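Local coordinates for protein hydrolase, haloacid dehalogenase-like family (Porphyromonas gingivalis, PDB 2I6X) that is predicted to act as a hydrolase of the haloacid dehalogenase-like (HAD) superfamily, with no established substrate, at residues Asp81-Leu84 with Gly85-Glu88; Lys72-Thr75 with Tyr76-Tyr80; Ala202-Arg205 with Leu206-Gln210. All coordinates share one frame; numbering follows the deposited sequence.

Interaction 1 (Asp81-Leu84 with Gly85-Glu88); sequences DALL and GFLE
Ala82, Leu83 and Leu84 each offer a carbonyl to the backbone N-H three residues on, as helix 76-83 gives way to strand 87-90. Just before them, Asp81 O is hydrogen-bonded by NH1 of Arg27 from helix 21-30. Ala82 O takes the N-H of Gly85, with Gly85 N 3.1 Å from Ala82 O, and the hydroxyl of Ser24 also bonds to this oxygen, which is therefore gripped twice. Leu83 O follows with the N-H of Phe86, Phe86 N to Leu83 O 3.0 Å. The same oxygen lies in the plane of the Phe86 ring, at its edge, and CB of Phe86 approaches Leu83 O to 3.2 Å. The side chains of this pair meet more loosely, CD1 of Leu83 standing 4.2 Å from CD2 of Phe86, and both also touch helix 21-30. Leu84 O receives Leu87 N at 3.1 Å, the donor 64° out of the carbonyl plane. A water donates to this carbonyl as well and to Leu87 O, bridging the two ends of the turn. Beside the bond, Leu84 CG and Leu87 CG lie 4.4 Å apart; Leu87 holds CG beside its own backbone N (chi1 -42°), and both leucines rest on Leu120 of helix 115-121. Three successive i to i+3 bonds, each with its donor well above the carbonyl plane, imply a tightened, 3-10-like winding that keeps the carbonyls of Ala82, Leu83 and Leu84 each bonded to an N-H before the strand begins beside residues 17-19.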
# COMPACT_ATOMS: atom_id res chain seq x y z
N ASP A 81 -0.47 1.28 -17.05
CA ASP A 81 0.87 0.85 -17.45
C ASP A 81 2.03 1.67 -16.84
O ASP A 81 3.06 1.10 -16.46
CB ASP A 81 0.95 0.87 -18.98
CG ASP A 81 2.33 0.54 -19.48
OD1 ASP A 81 2.68 -0.65 -19.54
OD2 ASP A 81 3.07 1.49 -19.84
N ALA A 82 1.87 2.99 -16.77
CA ALA A 82 2.87 3.84 -16.14
C ALA A 82 2.92 3.67 -14.62
O ALA A 82 4.01 3.59 -14.04
CB ALA A 82 2.63 5.31 -16.50
N LEU A 83 1.76 3.62 -13.97
CA LEU A 83 1.74 3.41 -12.54
C LEU A 83 2.34 2.04 -12.19
O LEU A 83 3.10 1.89 -11.23
CB LEU A 83 0.32 3.55 -11.98
CG LEU A 83 -0.05 4.70 -11.01
CD1 LEU A 83 1.09 5.59 -10.46
CD2 LEU A 83 -1.20 5.52 -11.56
N LEU A 84 2.04 1.03 -12.99
CA LEU A 84 2.60 -0.28 -12.69
C LEU A 84 4.13 -0.39 -12.87
O LEU A 84 4.72 -1.39 -12.47
CB LEU A 84 1.85 -1.38 -13.44
CG LEU A 84 0.86 -2.05 -12.50
CD1 LEU A 84 -0.37 -1.20 -12.12
CD2 LEU A 84 0.45 -3.25 -13.25
N GLY A 85 4.76 0.65 -13.44
CA GLY A 85 6.22 0.74 -13.49
C GLY A 85 6.84 0.81 -12.10
O GLY A 85 8.00 0.46 -11.93
N PHE A 86 6.07 1.30 -11.13
CA PHE A 86 6.43 1.30 -9.72
C PHE A 86 6.73 -0.09 -9.15
O PHE A 86 7.56 -0.21 -8.25
CB PHE A 86 5.30 1.91 -8.87
CG PHE A 86 5.54 3.32 -8.41
CD1 PHE A 86 6.39 3.58 -7.35
CD2 PHE A 86 4.89 4.40 -9.03
CE1 PHE A 86 6.59 4.90 -6.88
CE2 PHE A 86 5.10 5.73 -8.60
CZ PHE A 86 5.94 5.98 -7.52
N LEU A 87 6.05 -1.13 -9.66
CA LEU A 87 6.07 -2.43 -9.00
C LEU A 87 7.21 -3.31 -9.50
O LEU A 87 7.07 -4.03 -10.49
CB LEU A 87 4.70 -3.15 -9.09
CG LEU A 87 3.34 -2.45 -8.89
CD1 LEU A 87 2.29 -3.52 -8.58
CD2 LEU A 87 3.29 -1.34 -7.82
N GLU A 88 8.34 -3.25 -8.79
CA GLU A 88 9.58 -3.88 -9.24
C GLU A 88 9.65 -5.35 -8.84
O GLU A 88 10.18 -6.16 -9.60
CB GLU A 88 10.79 -3.09 -8.72
CG GLU A 88 12.13 -3.36 -9.45
CD GLU A 88 13.01 -4.31 -8.66
OE1 GLU A 88 13.95 -4.92 -9.24
OE2 GLU A 88 12.75 -4.46 -7.44
O HOH W 1 5.95 -3.90 -13.42

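Interaction 2 (Lys72-Thr75 with Tyr76-Tyr80); sequences KELT and YQQVY
Thr75 and Gln78 form a capping box at the N-terminus of helix 76-83, with Thr75 as N-cap. Two hydrogen bonds run in opposite directions between them. Gln78 N donates to Thr75 OG1 over 3.1 Å, and Thr75 N returns a bond to Gln78 OE1 over 2.9 Å, nearly straight at 162° and in the amide carbonyl plane, on a lone pair. Thr75 places OG1 between its backbone N and carbonyl carbon (chi1 69°), where it faces the first turn; the Gln78 chain, extended beyond CG, crosses the threonine at about a right angle and reaches back to its N-H. The first helical backbone bond, Val79 N to Thr75 O, is longer at 3.3 Å.

Apolar contact lies beside the box: Leu74 CB meets Val79 CG2 at 4.0 Å, and the two side chains continue onto Leu66 and Phe62 of helix 59-70. Tyr76 points its hydroxyl elsewhere, to a hydrogen bond with Asp119.

A water adds to the polar side, joining the cap to the next residue but one. The water oxygen lies 2.7 Å from Thr75 OG1 and donates a hydrogen bond to Gln77 OE1.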
# COMPACT_ATOMS: atom_id res chain seq x y z
N LYS A 72 -3.27 16.50 -23.34
CA LYS A 72 -3.18 15.26 -24.11
C LYS A 72 -4.06 14.22 -23.46
O LYS A 72 -4.02 14.05 -22.25
CB LYS A 72 -1.72 14.77 -24.15
CG LYS A 72 -1.37 13.83 -25.30
CD LYS A 72 -0.09 13.06 -24.97
CE LYS A 72 0.97 13.22 -26.08
NZ LYS A 72 2.34 12.87 -25.57
N GLU A 73 -4.85 13.52 -24.26
CA GLU A 73 -5.77 12.49 -23.78
C GLU A 73 -5.02 11.21 -23.43
O GLU A 73 -4.31 10.65 -24.27
CB GLU A 73 -6.88 12.26 -24.82
CG GLU A 73 -7.24 10.80 -25.11
CD GLU A 73 -8.46 10.32 -24.35
OE1 GLU A 73 -9.31 11.17 -23.97
OE2 GLU A 73 -8.57 9.08 -24.15
N LEU A 74 -5.19 10.77 -22.18
CA LEU A 74 -4.64 9.52 -21.68
C LEU A 74 -5.77 8.55 -21.40
O LEU A 74 -6.82 8.93 -20.88
CB LEU A 74 -3.83 9.74 -20.39
CG LEU A 74 -2.77 10.85 -20.51
CD1 LEU A 74 -2.27 11.27 -19.15
CD2 LEU A 74 -1.61 10.43 -21.43
N THR A 75 -5.53 7.30 -21.75
CA THR A 75 -6.45 6.20 -21.55
C THR A 75 -6.16 5.52 -20.21
O THR A 75 -5.07 5.68 -19.62
CB THR A 75 -6.27 5.16 -22.69
OG1 THR A 75 -5.00 4.52 -22.53
CG2 THR A 75 -6.30 5.82 -24.02
N TYR A 76 -7.14 4.75 -19.72
CA TYR A 76 -6.93 3.89 -18.58
C TYR A 76 -5.62 3.10 -18.71
O TYR A 76 -4.76 3.13 -17.81
CB TYR A 76 -8.11 2.92 -18.42
CG TYR A 76 -7.93 2.00 -17.24
CD1 TYR A 76 -8.46 2.33 -15.98
CD2 TYR A 76 -7.21 0.82 -17.37
CE1 TYR A 76 -8.29 1.46 -14.87
CE2 TYR A 76 -7.01 -0.02 -16.28
CZ TYR A 76 -7.55 0.30 -15.05
OH TYR A 76 -7.35 -0.55 -14.01
N GLN A 77 -5.47 2.42 -19.86
CA GLN A 77 -4.39 1.49 -20.10
C GLN A 77 -3.03 2.18 -20.01
O GLN A 77 -2.09 1.64 -19.44
CB GLN A 77 -4.61 0.78 -21.45
CG GLN A 77 -3.64 -0.33 -21.77
CD GLN A 77 -2.39 0.20 -22.46
OE1 GLN A 77 -2.47 1.09 -23.33
NE2 GLN A 77 -1.22 -0.33 -22.07
N GLN A 78 -2.95 3.38 -20.56
CA GLN A 78 -1.71 4.17 -20.51
C GLN A 78 -1.25 4.54 -19.12
O GLN A 78 -0.06 4.50 -18.83
CB GLN A 78 -1.85 5.46 -21.32
CG GLN A 78 -1.75 5.25 -22.81
CD GLN A 78 -2.04 6.54 -23.57
OE1 GLN A 78 -3.03 7.23 -23.31
NE2 GLN A 78 -1.17 6.87 -24.51
N VAL A 79 -2.20 4.91 -18.26
CA VAL A 79 -1.85 5.37 -16.92
C VAL A 79 -1.59 4.17 -16.06
O VAL A 79 -0.62 4.15 -15.29
CB VAL A 79 -2.99 6.26 -16.28
CG1 VAL A 79 -2.64 6.63 -14.82
CG2 VAL A 79 -3.21 7.51 -17.11
N TYR A 80 -2.47 3.19 -16.17
CA TYR A 80 -2.29 1.89 -15.53
C TYR A 80 -0.86 1.34 -15.78
O TYR A 80 -0.14 1.00 -14.84
CB TYR A 80 -3.31 0.90 -16.09
CG TYR A 80 -3.11 -0.49 -15.59
CD1 TYR A 80 -3.80 -0.93 -14.47
CD2 TYR A 80 -2.22 -1.37 -16.22
CE1 TYR A 80 -3.62 -2.23 -13.98
CE2 TYR A 80 -2.02 -2.66 -15.74
CZ TYR A 80 -2.74 -3.08 -14.61
OH TYR A 80 -2.58 -4.36 -14.10
O HOH W 2 -4.41 2.72 -24.50

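Interaction 3 (Ala202-Arg205 with Leu206-Gln210); sequences AITR and LLREQ
Ile203 meets Leu206 and Leu207 on the inward side of helix 200-207, while Arg205 and Arg208 gather on its exposed side. The inner part is close: CD1 of Ile203 lies 3.9 Å from CD1 of Leu206, and its other branch, CG2, reaches CD1 of Leu207 at 4.1 Å. Both leucines set CG beside the backbone N (chi1 -71° and -57°), and CG of Leu207 comes within 3.3 Å of Ile203 O. These three side chains pack on Tyr97 of helix 92-101 and on Leu171 and Tyr191, from strands 170-173 and 189-191 of the parallel sheet. Two i to i+4 bonds hold the backbone here, Leu206 N to Ala202 O and Leu207 N to Ile203 O, the latter 3.0 Å long.

On the outer side Arg208 is modelled in two conformers, so its side-chain contacts are tentative. In one, its chain bends back and a guanidinium face lies over Thr204 O and Arg205 CA. Winding changes too: Arg208 N bonds to Arg205 O, an i to i+3 link. In this conformer Arg205 NE stands 4.2 Å from Arg208 NH1, and the like charges would be expected to repel; a positively charged outer side thus contrasts with the inward aliphatic face packed on the sheet.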
# COMPACT_ATOMS: atom_id res chain seq x y z
N ALA A 202 13.59 -10.82 10.94
CA ALA A 202 13.38 -9.82 12.00
C ALA A 202 11.95 -9.83 12.57
O ALA A 202 11.75 -9.70 13.78
CB ALA A 202 13.72 -8.41 11.51
N ILE A 203 10.97 -9.97 11.68
CA ILE A 203 9.57 -10.06 12.11
C ILE A 203 9.31 -11.40 12.87
O ILE A 203 8.68 -11.38 13.93
CB ILE A 203 8.60 -9.82 10.92
CG1 ILE A 203 8.76 -8.40 10.34
CG2 ILE A 203 7.14 -10.13 11.29
CD1 ILE A 203 8.76 -7.24 11.34
N THR A 204 9.83 -12.52 12.35
CA THR A 204 9.75 -13.84 13.01
C THR A 204 10.26 -13.75 14.45
O THR A 204 9.78 -14.47 15.34
CB THR A 204 10.58 -14.92 12.23
OG1 THR A 204 10.29 -14.84 10.83
CG2 THR A 204 10.28 -16.34 12.72
N ARG A 205 11.25 -12.87 14.65
CA ARG A 205 11.85 -12.57 15.95
C ARG A 205 10.89 -11.79 16.83
O ARG A 205 10.69 -12.14 17.99
CB ARG A 205 13.13 -11.75 15.78
CG ARG A 205 14.41 -12.43 16.22
CD ARG A 205 14.93 -11.80 17.52
NE ARG A 205 16.34 -12.10 17.80
CZ ARG A 205 17.37 -11.36 17.38
NH1 ARG A 205 18.61 -11.71 17.69
NH2 ARG A 205 17.16 -10.27 16.65
N LEU A 206 10.32 -10.72 16.29
CA LEU A 206 9.41 -9.88 17.06
C LEU A 206 8.24 -10.69 17.59
O LEU A 206 7.82 -10.50 18.73
CB LEU A 206 8.88 -8.69 16.24
CG LEU A 206 9.82 -7.53 15.88
CD1 LEU A 206 9.04 -6.43 15.17
CD2 LEU A 206 10.57 -6.94 17.08
N LEU A 207 7.73 -11.61 16.77
CA LEU A 207 6.55 -12.40 17.11
C LEU A 207 6.82 -13.38 18.25
O LEU A 207 5.89 -13.79 18.95
CB LEU A 207 5.99 -13.10 15.88
CG LEU A 207 5.61 -12.17 14.72
CD1 LEU A 207 5.16 -12.98 13.51
CD2 LEU A 207 4.54 -11.16 15.15
N ARG A 208 8.08 -13.73 18.45
CA ARG A 208 8.53 -14.62 19.53
C ARG A 208 8.36 -14.03 20.93
O ARG A 208 8.33 -14.76 21.93
CB ARG A 208 10.01 -14.99 19.35
CG ARG A 208 10.26 -16.46 19.12
CD ARG A 208 11.73 -16.73 18.95
NE ARG A 208 12.08 -17.01 17.56
CZ ARG A 208 13.03 -16.41 16.86
NH1 ARG A 208 13.79 -15.47 17.42
NH2 ARG A 208 13.25 -16.75 15.61
N GLU A 209 8.25 -12.70 21.02
CA GLU A 209 8.29 -12.03 22.34
C GLU A 209 7.01 -12.00 23.22
O GLU A 209 5.88 -11.91 22.73
CB GLU A 209 8.96 -10.65 22.26
CG GLU A 209 8.04 -9.52 21.88
CD GLU A 209 8.48 -8.22 22.55
OE1 GLU A 209 8.48 -7.19 21.84
OE2 GLU A 209 8.82 -8.24 23.76
N GLN A 210 7.26 -12.07 24.53
CA GLN A 210 6.22 -12.25 25.55
C GLN A 210 5.98 -10.97 26.35
O GLN A 210 4.90 -10.39 26.28
CB GLN A 210 6.63 -13.40 26.48
CG GLN A 210 7.19 -14.61 25.73
CD GLN A 210 6.12 -15.36 24.95
OE1 GLN A 210 5.38 -16.16 25.52
NE2 GLN A 210 6.05 -15.11 23.64

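Overall arrangement
Along the chain the order is interaction 2, interaction 1, interaction 3. The first two are the two ends of one element: 72-75 with 76-80 starts helix 76-83, and 81-84 with 85-88 ends it and leads into strand 87-90, their centres 13 Å apart. Both face helix 115-121. Interaction 3 lies on the C-terminal helix 200-207, its centre 33 Å from that of interaction 1 and 44 Å from that of interaction 2. That helix packs against strands 170-173 and 189-191 of the five-stranded parallel sheet of the HAD fold. Interactions 1 and 2 thus belong to the helical part and its link to the two-stranded antiparallel sheet, interaction 3 to the parallel-sheet core, on opposite sides of the chain's centre.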